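Local coordinates for protein putative phosphohistidine phosphatase SixA (PDB 2RFL) that probably removes phosphoryl groups from phosphohistidine as a SixA-like member of the histidine phosphatase superfamily, at residues Y12-H16 / G114-M119. Sequence-based numbering, arbitrary orientation.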
# COMPACT_ATOMS: atom_id res chain seq x y z
N TYR A 12 -5.11 -2.40 3.84
CA TYR A 12 -3.82 -2.80 3.29
C TYR A 12 -3.08 -1.56 2.86
O TYR A 12 -3.66 -0.67 2.20
CB TYR A 12 -4.00 -3.72 2.09
CG TYR A 12 -4.84 -4.97 2.34
CD1 TYR A 12 -6.16 -5.05 1.88
CD2 TYR A 12 -4.28 -6.11 2.99
CE1 TYR A 12 -6.92 -6.21 2.09
CE2 TYR A 12 -5.02 -7.28 3.19
CZ TYR A 12 -6.34 -7.32 2.74
OH TYR A 12 -7.09 -8.46 2.93
N LEU A 13 -1.80 -1.51 3.26
CA LEU A 13 -0.86 -0.44 2.92
C LEU A 13 0.37 -0.94 2.19
O LEU A 13 1.27 -1.56 2.81
CB LEU A 13 -0.37 0.26 4.20
CG LEU A 13 -1.29 0.94 5.20
CD1 LEU A 13 -0.42 1.45 6.30
CD2 LEU A 13 -2.00 2.06 4.54
N LEU A 14 0.43 -0.60 0.90
CA LEU A 14 1.40 -1.09 -0.06
C LEU A 14 2.30 0.03 -0.60
O LEU A 14 1.86 0.97 -1.28
CB LEU A 14 0.69 -1.84 -1.24
CG LEU A 14 1.55 -2.38 -2.42
CD1 LEU A 14 2.61 -3.42 -1.99
CD2 LEU A 14 0.73 -2.95 -3.60
N ARG A 15 3.59 -0.09 -0.34
CA ARG A 15 4.51 0.81 -0.96
C ARG A 15 4.82 0.25 -2.34
O ARG A 15 4.87 -0.97 -2.51
CB ARG A 15 5.76 1.03 -0.13
CG ARG A 15 6.66 2.11 -0.74
CD ARG A 15 7.73 2.62 0.19
NE ARG A 15 8.67 3.41 -0.57
CZ ARG A 15 9.97 3.46 -0.31
NH1 ARG A 15 10.47 2.82 0.74
NH2 ARG A 15 10.78 4.17 -1.09
N HIS A 16 4.98 1.14 -3.32
CA HIS A 16 5.27 0.76 -4.68
C HIS A 16 6.60 0.01 -4.67
O HIS A 16 7.42 0.17 -3.75
CB HIS A 16 5.32 2.00 -5.60
CG HIS A 16 6.48 2.91 -5.31
ND1 HIS A 16 7.77 2.65 -5.73
CD2 HIS A 16 6.55 4.05 -4.59
CE1 HIS A 16 8.57 3.60 -5.29
NE2 HIS A 16 7.86 4.47 -4.61
N GLY A 114 0.67 3.84 -2.78
CA GLY A 114 1.35 5.15 -2.93
C GLY A 114 2.76 5.10 -2.41
O GLY A 114 3.40 4.05 -2.44
N HIS A 115 3.23 6.24 -1.90
CA HIS A 115 4.66 6.50 -1.72
C HIS A 115 4.99 6.95 -0.30
O HIS A 115 4.15 7.53 0.38
CB HIS A 115 5.19 7.63 -2.65
CG HIS A 115 4.59 7.66 -4.01
ND1 HIS A 115 5.34 7.53 -5.16
CD2 HIS A 115 3.32 7.91 -4.43
CE1 HIS A 115 4.58 7.66 -6.22
NE2 HIS A 115 3.34 7.88 -5.81
N ASN A 116 6.24 6.69 0.09
CA ASN A 116 6.89 7.33 1.24
C ASN A 116 7.11 8.83 0.99
O ASN A 116 7.29 9.22 -0.15
CB ASN A 116 8.24 6.63 1.52
CG ASN A 116 8.12 5.47 2.52
OD1 ASN A 116 7.08 5.25 3.16
ND2 ASN A 116 9.21 4.74 2.68
N PRO A 117 7.12 9.68 2.04
CA PRO A 117 6.90 9.47 3.47
C PRO A 117 5.44 9.25 3.81
O PRO A 117 5.15 8.76 4.91
CB PRO A 117 7.32 10.81 4.11
CG PRO A 117 7.64 11.71 3.07
CD PRO A 117 7.41 11.11 1.75
N THR A 118 4.53 9.64 2.92
CA THR A 118 3.10 9.52 3.18
C THR A 118 2.64 8.12 3.61
O THR A 118 1.81 7.99 4.48
CB THR A 118 2.30 9.97 1.98
OG1 THR A 118 3.05 10.98 1.30
CG2 THR A 118 0.92 10.51 2.40
N MSE A 119 3.17 7.08 2.99
CA MSE A 119 2.79 5.71 3.32
C MSE A 119 3.22 5.34 4.76
O MSE A 119 2.39 4.92 5.57
CB MSE A 119 3.33 4.70 2.27
CG MSE A 119 2.62 3.31 2.26
SE MSE A 119 0.62 3.33 2.11
CE MSE A 119 0.43 4.09 0.31
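The C-terminal ends of two neighbouring parallel strands meet here, strand 10-15 and strand 109-114, just before the second strand leads into helix 118-127. Arg15 and Gly114 form the bridge, CA to CA 5.7 Å, flanked by two weak backbone hydrogen bonds: Gly114 N to Leu14 O at 3.5 Å and His16 N to Gly114 O at 3.4 Å. Past the bridge, the peptide bond before Pro117 is cis, and Met119 N donates to His115 O at 2.8 Å across the turn.

Met119, a selenomethionine, folds back over the sheet: its SE lies 3.8 Å from Leu13 CD2 and its CE 3.8 Å from Leu14 O. A CB at Gly114 would be crowded by Met119 CE. Arg15 NH1 and Asn116 ND2 approach to 3.0 Å, but both are donors and do not bond each other; they share the carbonyl oxygen of Phe140 as acceptor, while Asn116 OD1 accepts from Glu120 N. His16 and His115 converge obliquely, ring centroids 5.3 Å apart and planes at 60°, with His115 NE2 bonded to Ser61 OG and both side chains touching Arg65.

Arg15-His16 corresponds to the Arg-His of the family's RHG motif, so His16 is probably the nucleophile that is transiently phosphorylated. His115 is probably the second active-site histidine, and Arg15 and Arg65 bring positive charge, consistent with a phosphoryl-binding pocket at the strand ends.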